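Long-range contact in alpha-1,3-glucanase (Paenibacillus glycanilyticus, PDB 6K0P), which probably hydrolyses alpha-1,3-glucan, as a family 87 glycoside hydrolase whose catalytic domain binds the alpha-1,3-linked disaccharide nigerose: residues A[239-253]-A[270-282]. The protein carries 1 engineered substitution. Numbering follows the deposited sequence.
With GLC (alpha-D-glucopyranose), chain B; GLC (alpha-D-glucopyranose), chain D; SO4 (sulfate ion), chain H.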
loop_
_atom_site.group_PDB
_atom_site.type_symbol
_atom_site.label_atom_id
_atom_site.label_comp_id
_atom_site.label_asym_id
_atom_site.label_seq_id
_atom_site.Cartn_x
_atom_site.Cartn_y
_atom_site.Cartn_z
ATOM N N PRO A 239 6.716 -0.343 18.079
ATOM C CA PRO A 239 7.433 -0.324 16.790
ATOM C C PRO A 239 8.482 0.773 16.658
ATOM O O PRO A 239 9.431 0.602 15.881
ATOM C CB PRO A 239 6.310 -0.182 15.746
ATOM C CG PRO A 239 5.148 0.377 16.499
ATOM C CD PRO A 239 5.263 -0.170 17.914
ATOM N N TRP A 240 8.347 1.893 17.369
ATOM C CA TRP A 240 9.403 2.905 17.361
ATOM C C TRP A 240 10.618 2.488 18.176
ATOM O O TRP A 240 11.664 3.141 18.079
ATOM C CB TRP A 240 8.869 4.241 17.897
ATOM C CG TRP A 240 8.208 5.099 16.851
ATOM C CD1 TRP A 240 6.873 5.143 16.542
ATOM C CD2 TRP A 240 8.854 6.035 15.975
ATOM N NE1 TRP A 240 6.648 6.065 15.536
ATOM C CE2 TRP A 240 7.849 6.617 15.167
ATOM C CE3 TRP A 240 10.186 6.437 15.793
ATOM C CZ2 TRP A 240 8.135 7.581 14.193
ATOM C CZ3 TRP A 240 10.464 7.394 14.821
ATOM C CH2 TRP A 240 9.445 7.955 14.040
ATOM N N TYR A 241 10.513 1.430 18.981
ATOM C CA TYR A 241 11.577 1.069 19.914
ATOM C C TYR A 241 12.252 -0.252 19.587
ATOM O O TYR A 241 13.482 -0.309 19.541
ATOM C CB TYR A 241 11.028 1.027 21.346
ATOM C CG TYR A 241 10.460 2.342 21.796
ATOM C CD1 TYR A 241 11.288 3.433 22.014
ATOM C CD2 TYR A 241 9.092 2.500 21.975
ATOM C CE1 TYR A 241 10.763 4.659 22.424
ATOM C CE2 TYR A 241 8.560 3.706 22.378
ATOM C CZ TYR A 241 9.403 4.777 22.601
ATOM O OH TYR A 241 8.867 5.980 23.002
ATOM N N THR A 242 11.490 -1.327 19.389
ATOM C CA THR A 242 12.067 -2.630 19.062
ATOM C C THR A 242 12.198 -2.702 17.550
ATOM O O THR A 242 11.188 -2.718 16.841
ATOM C CB THR A 242 11.160 -3.751 19.556
ATOM O OG1 THR A 242 11.078 -3.703 20.986
ATOM C CG2 THR A 242 11.712 -5.122 19.127
ATOM N N LYS A 243 13.435 -2.748 17.058
ATOM C CA LYS A 243 13.720 -2.766 15.626
ATOM C C LYS A 243 14.460 -4.049 15.288
ATOM O O LYS A 243 15.595 -4.248 15.738
ATOM C CB LYS A 243 14.589 -1.563 15.244
ATOM C CG LYS A 243 13.935 -0.224 15.576
ATOM C CD LYS A 243 14.918 0.928 15.371
ATOM C CE LYS A 243 14.301 2.267 15.759
ATOM N NZ LYS A 243 15.224 3.383 15.391
ATOM N N LEU A 244 13.835 -4.898 14.478
ATOM C CA LEU A 244 14.498 -6.075 13.937
ATOM C C LEU A 244 15.116 -5.664 12.607
ATOM O O LEU A 244 14.415 -5.148 11.727
ATOM C CB LEU A 244 13.487 -7.201 13.740
ATOM C CG LEU A 244 12.589 -7.537 14.933
ATOM C CD1 LEU A 244 11.747 -8.783 14.614
ATOM C CD2 LEU A 244 13.393 -7.733 16.217
ATOM N N VAL A 245 16.423 -5.850 12.468
ATOM C CA VAL A 245 17.182 -5.220 11.393
ATOM C C VAL A 245 17.877 -6.297 10.567
ATOM O O VAL A 245 18.742 -7.019 11.079
ATOM C CB VAL A 245 18.194 -4.200 11.946
ATOM C CG1 VAL A 245 18.954 -3.534 10.814
ATOM C CG2 VAL A 245 17.479 -3.144 12.792
ATOM N N ALA A 246 17.521 -6.383 9.285
ATOM C CA ALA A 246 18.283 -7.225 8.372
ATOM C C ALA A 246 19.676 -6.619 8.192
ATOM O O ALA A 246 19.838 -5.400 8.257
ATOM C CB ALA A 246 17.583 -7.287 7.012
ATOM N N PRO A 247 20.714 -7.452 7.970
ATOM C CA PRO A 247 22.075 -6.903 7.854
ATOM C C PRO A 247 22.163 -5.868 6.751
ATOM O O PRO A 247 21.989 -6.198 5.576
ATOM C CB PRO A 247 22.928 -8.138 7.535
ATOM C CG PRO A 247 22.144 -9.281 8.117
ATOM C CD PRO A 247 20.701 -8.921 7.878
ATOM N N GLN A 248 22.409 -4.613 7.118
ATOM C CA GLN A 248 22.267 -3.526 6.158
ATOM C C GLN A 248 23.434 -3.419 5.188
ATOM O O GLN A 248 23.307 -2.724 4.175
ATOM C CB GLN A 248 22.002 -2.204 6.882
ATOM C CG GLN A 248 20.628 -2.168 7.561
ATOM C CD GLN A 248 19.498 -2.262 6.554
ATOM O OE1 GLN A 248 19.527 -1.607 5.514
ATOM N NE2 GLN A 248 18.503 -3.082 6.850
ATOM N N SER A 249 24.547 -4.096 5.462
ATOM C CA SER A 249 25.630 -4.184 4.488
ATOM C C SER A 249 25.408 -5.294 3.470
ATOM O O SER A 249 26.211 -5.429 2.541
ATOM C CB SER A 249 26.974 -4.368 5.200
ATOM O OG SER A 249 27.020 -5.609 5.879
ATOM N N GLN A 250 24.357 -6.091 3.631
ATOM C CA GLN A 250 23.914 -7.050 2.633
ATOM C C GLN A 250 22.677 -6.499 1.931
ATOM O O GLN A 250 22.068 -5.523 2.372
ATOM C CB GLN A 250 23.596 -8.400 3.295
ATOM C CG GLN A 250 24.804 -9.045 3.965
ATOM C CD GLN A 250 24.430 -10.181 4.902
ATOM O OE1 GLN A 250 23.345 -10.760 4.812
ATOM N NE2 GLN A 250 25.329 -10.496 5.815
ATOM N N SER A 251 22.313 -7.120 0.815
ATOM C CA SER A 251 21.120 -6.717 0.091
ATOM C C SER A 251 20.254 -7.931 -0.215
ATOM O O SER A 251 20.757 -9.012 -0.550
ATOM C CB SER A 251 21.448 -5.957 -1.199
ATOM O OG SER A 251 22.010 -6.819 -2.166
ATOM N N ASN A 252 18.940 -7.742 -0.076
ATOM C CA ASN A 252 17.944 -8.732 -0.496
ATOM C C ASN A 252 18.077 -10.060 0.240
ATOM O O ASN A 252 17.963 -11.118 -0.375
ATOM C CB ASN A 252 17.992 -8.976 -2.011
ATOM C CG ASN A 252 17.870 -7.700 -2.827
ATOM O OD1 ASN A 252 17.388 -6.677 -2.349
ATOM N ND2 ASN A 252 18.312 -7.759 -4.074
ATOM N N THR A 253 18.300 -10.026 1.556
ATOM C CA THR A 253 18.390 -11.238 2.372
ATOM C C THR A 253 16.997 -11.622 2.866
ATOM O O THR A 253 16.284 -10.772 3.408
ATOM C CB THR A 253 19.290 -10.999 3.590
ATOM O OG1 THR A 253 20.398 -10.159 3.238
ATOM C CG2 THR A 253 19.828 -12.324 4.122
ATOM N N ASP A 270 3.996 -5.413 18.308
ATOM C CA ASP A 270 4.619 -4.275 18.992
ATOM C C ASP A 270 6.108 -4.147 18.662
ATOM O O ASP A 270 6.949 -4.001 19.546
ATOM C CB ASP A 270 4.376 -4.316 20.505
ATOM C CG ASP A 270 2.903 -4.390 20.861
ATOM O OD1 ASP A 270 2.050 -3.952 20.054
ATOM O OD2 ASP A 270 2.593 -4.872 21.965
ATOM N N LEU A 271 6.430 -4.177 17.374
ATOM C CA LEU A 271 7.826 -4.097 16.966
ATOM C C LEU A 271 7.883 -3.640 15.516
ATOM O O LEU A 271 6.871 -3.609 14.815
ATOM C CB LEU A 271 8.539 -5.446 17.167
ATOM C CG LEU A 271 7.934 -6.708 16.523
ATOM C CD1 LEU A 271 8.228 -6.788 15.025
ATOM C CD2 LEU A 271 8.437 -7.966 17.244
ATOM N N SER A 272 9.087 -3.324 15.065
ATOM C CA SER A 272 9.307 -2.993 13.669
ATOM C C SER A 272 10.350 -3.921 13.064
ATOM O O SER A 272 11.158 -4.536 13.773
ATOM C CB SER A 272 9.720 -1.523 13.463
ATOM O OG SER A 272 10.950 -1.252 14.125
ATOM N N ALA A 273 10.297 -4.046 11.737
ATOM C CA ALA A 273 11.246 -4.861 10.994
ATOM C C ALA A 273 11.729 -4.063 9.796
ATOM O O ALA A 273 10.918 -3.570 8.997
ATOM C CB ALA A 273 10.628 -6.183 10.542
ATOM N N TRP A 274 13.044 -3.940 9.689
ATOM C CA TRP A 274 13.719 -3.091 8.714
ATOM C C TRP A 274 14.524 -4.007 7.801
ATOM O O TRP A 274 15.623 -4.444 8.156
ATOM C CB TRP A 274 14.588 -2.066 9.448
ATOM C CG TRP A 274 13.708 -1.119 10.209
ATOM C CD1 TRP A 274 13.285 -1.245 11.507
ATOM C CD2 TRP A 274 13.081 0.053 9.692
ATOM N NE1 TRP A 274 12.441 -0.205 11.831
ATOM C CE2 TRP A 274 12.303 0.606 10.732
ATOM C CE3 TRP A 274 13.103 0.692 8.449
ATOM C CZ2 TRP A 274 11.549 1.769 10.564
ATOM C CZ3 TRP A 274 12.353 1.851 8.282
ATOM C CH2 TRP A 274 11.594 2.378 9.336
ATOM N N GLY A 275 13.963 -4.321 6.638
ATOM C CA GLY A 275 14.599 -5.230 5.714
ATOM C C GLY A 275 15.739 -4.576 4.968
ATOM O O GLY A 275 16.026 -3.386 5.099
ATOM N N ASN A 276 16.417 -5.386 4.158
ATOM C CA ASN A 276 17.521 -4.881 3.351
ATOM C C ASN A 276 17.296 -5.101 1.858
ATOM O O ASN A 276 18.251 -5.064 1.073
ATOM C CB ASN A 276 18.855 -5.464 3.818
ATOM C CG ASN A 276 18.937 -6.961 3.613
ATOM O OD1 ASN A 276 18.038 -7.567 3.028
ATOM N ND2 ASN A 276 20.021 -7.568 4.107
ATOM N N TYR A 277 16.050 -5.323 1.442
ATOM C CA TYR A 277 15.768 -5.414 0.019
ATOM C C TYR A 277 15.923 -4.043 -0.615
ATOM O O TYR A 277 15.502 -3.029 -0.050
ATOM C CB TYR A 277 14.362 -5.980 -0.243
ATOM C CG TYR A 277 14.353 -7.488 -0.143
ATOM C CD1 TYR A 277 14.213 -8.113 1.091
ATOM C CD2 TYR A 277 14.535 -8.288 -1.272
ATOM C CE1 TYR A 277 14.229 -9.498 1.205
ATOM C CE2 TYR A 277 14.565 -9.681 -1.167
ATOM C CZ TYR A 277 14.408 -10.272 0.075
ATOM O OH TYR A 277 14.438 -11.648 0.224
ATOM N N ILE A 278 16.581 -4.022 -1.775
ATOM C CA ILE A 278 16.700 -2.827 -2.597
ATOM C C ILE A 278 16.030 -2.996 -3.945
ATOM O O ILE A 278 16.058 -2.071 -4.763
ATOM C CB ILE A 278 18.164 -2.378 -2.751
ATOM C CG1 ILE A 278 19.003 -3.499 -3.371
ATOM C CG2 ILE A 278 18.717 -1.964 -1.389
ATOM C CD1 ILE A 278 20.419 -3.071 -3.736
ATOM N N ASN A 279 15.446 -4.159 -4.203
ATOM C CA ASN A 279 14.643 -4.391 -5.393
ATOM C C ASN A 279 13.760 -5.597 -5.120
ATOM O O ASN A 279 13.934 -6.311 -4.127
ATOM C CB ASN A 279 15.511 -4.602 -6.651
ATOM C CG ASN A 279 16.479 -5.759 -6.501
ATOM O OD1 ASN A 279 17.609 -5.579 -6.045
ATOM N ND2 ASN A 279 16.036 -6.957 -6.871
ATOM N N ARG A 280 12.809 -5.812 -6.018
ATOM C CA ARG A 280 11.890 -6.931 -5.910
ATOM C C ARG A 280 12.581 -8.218 -6.329
ATOM O O ARG A 280 13.355 -8.238 -7.296
ATOM C CB ARG A 280 10.690 -6.674 -6.821
ATOM C CG ARG A 280 9.629 -7.749 -6.803
ATOM C CD ARG A 280 8.433 -7.297 -7.632
ATOM N NE ARG A 280 7.416 -8.335 -7.705
ATOM C CZ ARG A 280 6.156 -8.122 -8.072
ATOM N NH1 ARG A 280 5.757 -6.903 -8.396
ATOM N NH2 ARG A 280 5.287 -9.128 -8.106
ATOM N N VAL A 281 12.296 -9.288 -5.588
ATOM C CA VAL A 281 12.683 -10.650 -5.942
ATOM C C VAL A 281 11.458 -11.521 -5.713
ATOM O O VAL A 281 10.813 -11.418 -4.665
ATOM C CB VAL A 281 13.862 -11.145 -5.081
ATOM C CG1 VAL A 281 14.327 -12.534 -5.547
ATOM C CG2 VAL A 281 15.021 -10.146 -5.121
ATOM N N ASP A 282 11.123 -12.362 -6.686
ATOM C CA ASP A 282 9.909 -13.162 -6.611
ATOM C C ASP A 282 10.246 -14.553 -6.088
ATOM O O ASP A 282 10.963 -15.321 -6.751
ATOM C CB ASP A 282 9.204 -13.242 -7.964
ATOM C CG ASP A 282 8.663 -11.899 -8.421
ATOM O OD1 ASP A 282 8.378 -11.035 -7.569
ATOM O OD2 ASP A 282 8.513 -11.714 -9.641
HETATM C C1 GLC B . 4.774 -12.825 -8.029
HETATM C C2 GLC B . 4.915 -14.293 -7.678
HETATM C C3 GLC B . 4.540 -14.498 -6.228
HETATM C C4 GLC B . 5.346 -13.566 -5.332
HETATM C C5 GLC B . 5.106 -12.142 -5.752
HETATM C C6 GLC B . 5.993 -11.150 -5.015
HETATM O O1 GLC B . 3.414 -12.558 -8.005
HETATM O O2 GLC B . 4.091 -15.035 -8.583
HETATM O O3 GLC B . 4.948 -15.805 -5.864
HETATM O O4 GLC B . 4.971 -13.698 -3.985
HETATM O O5 GLC B . 5.427 -12.011 -7.102
HETATM O O6 GLC B . 7.365 -11.422 -5.080
HETATM C C1 GLC D . 19.997 4.744 8.402
HETATM C C2 GLC D . 19.696 4.956 6.923
HETATM C C3 GLC D . 19.292 3.666 6.222
HETATM C C4 GLC D . 20.387 2.648 6.480
HETATM C C5 GLC D . 20.669 2.544 7.970
HETATM C C6 GLC D . 21.761 1.503 8.188
HETATM O O2 GLC D . 18.747 5.990 6.767
HETATM O O3 GLC D . 19.272 3.927 4.855
HETATM O O4 GLC D . 20.032 1.351 6.026
HETATM O O5 GLC D . 21.025 3.806 8.516
HETATM O O6 GLC D . 22.993 1.971 7.666
HETATM S S SO4 H . 25.169 -8.800 -0.640
HETATM O O1 SO4 H . 24.587 -8.198 -1.837
HETATM O O2 SO4 H . 24.115 -9.371 0.193
HETATM O O3 SO4 H . 26.089 -9.862 -1.079
HETATM O O4 SO4 H . 25.929 -7.793 0.103
HETATM O O HOH W 1 20.574 -3.381 1.483
HETATM O O HOH W 2 16.229 -12.809 -1.454
HETATM O O HOH W 3 15.381 -8.133 4.327
#
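Leu244 N donates to Ser272 O at 2.8 Å, one of four backbone bonds that set the register of strands 242-245 and 271-274. These run parallel, 25° apart, as successive rungs of the right-handed beta-helix expected of this pectate-lyase-like domain. On one face Leu244 CD1 meets Leu271 CD1 at 4.1 Å; on the other, Lys243 CB comes obliquely to Trp274 CD1 at 4.0 Å, while within 270-282 Trp274 NE1 makes a bent bond to Ser272 OG.

Past the strands, the buried Asn276 amide bridges Pro247 and Thr253. Its chi1 of 65° carries ND2 to Pro247 O and, in the modelled conformer, Thr253 OG1 (both 2.8 Å), and OD1 to Thr253 N. Gln250 N reaches Pro247 O from the opposite face. Replacing Asn276 by alanine is likely to leave Thr253 N and OG1 without these mates, and Pro247 O with its turn bond from Gln250 N. Nearby, Asn252 CA lies over the Tyr277 ring, 3.6 Å from its centroid, and Asn252 OD1 takes the Ile278 N-H.

The solvent side is looser: a water bridges Gln250 O and Asn276 O.

Gln248 NE2 bonds Gly275 O (3.0 Å, 174° at the hydrogen) from above the carbonyl plane, while OE1 lies 3.0 Å from O4 of a glucose, consistent with the backbone bond helping to orient this glycan-pocket side chain.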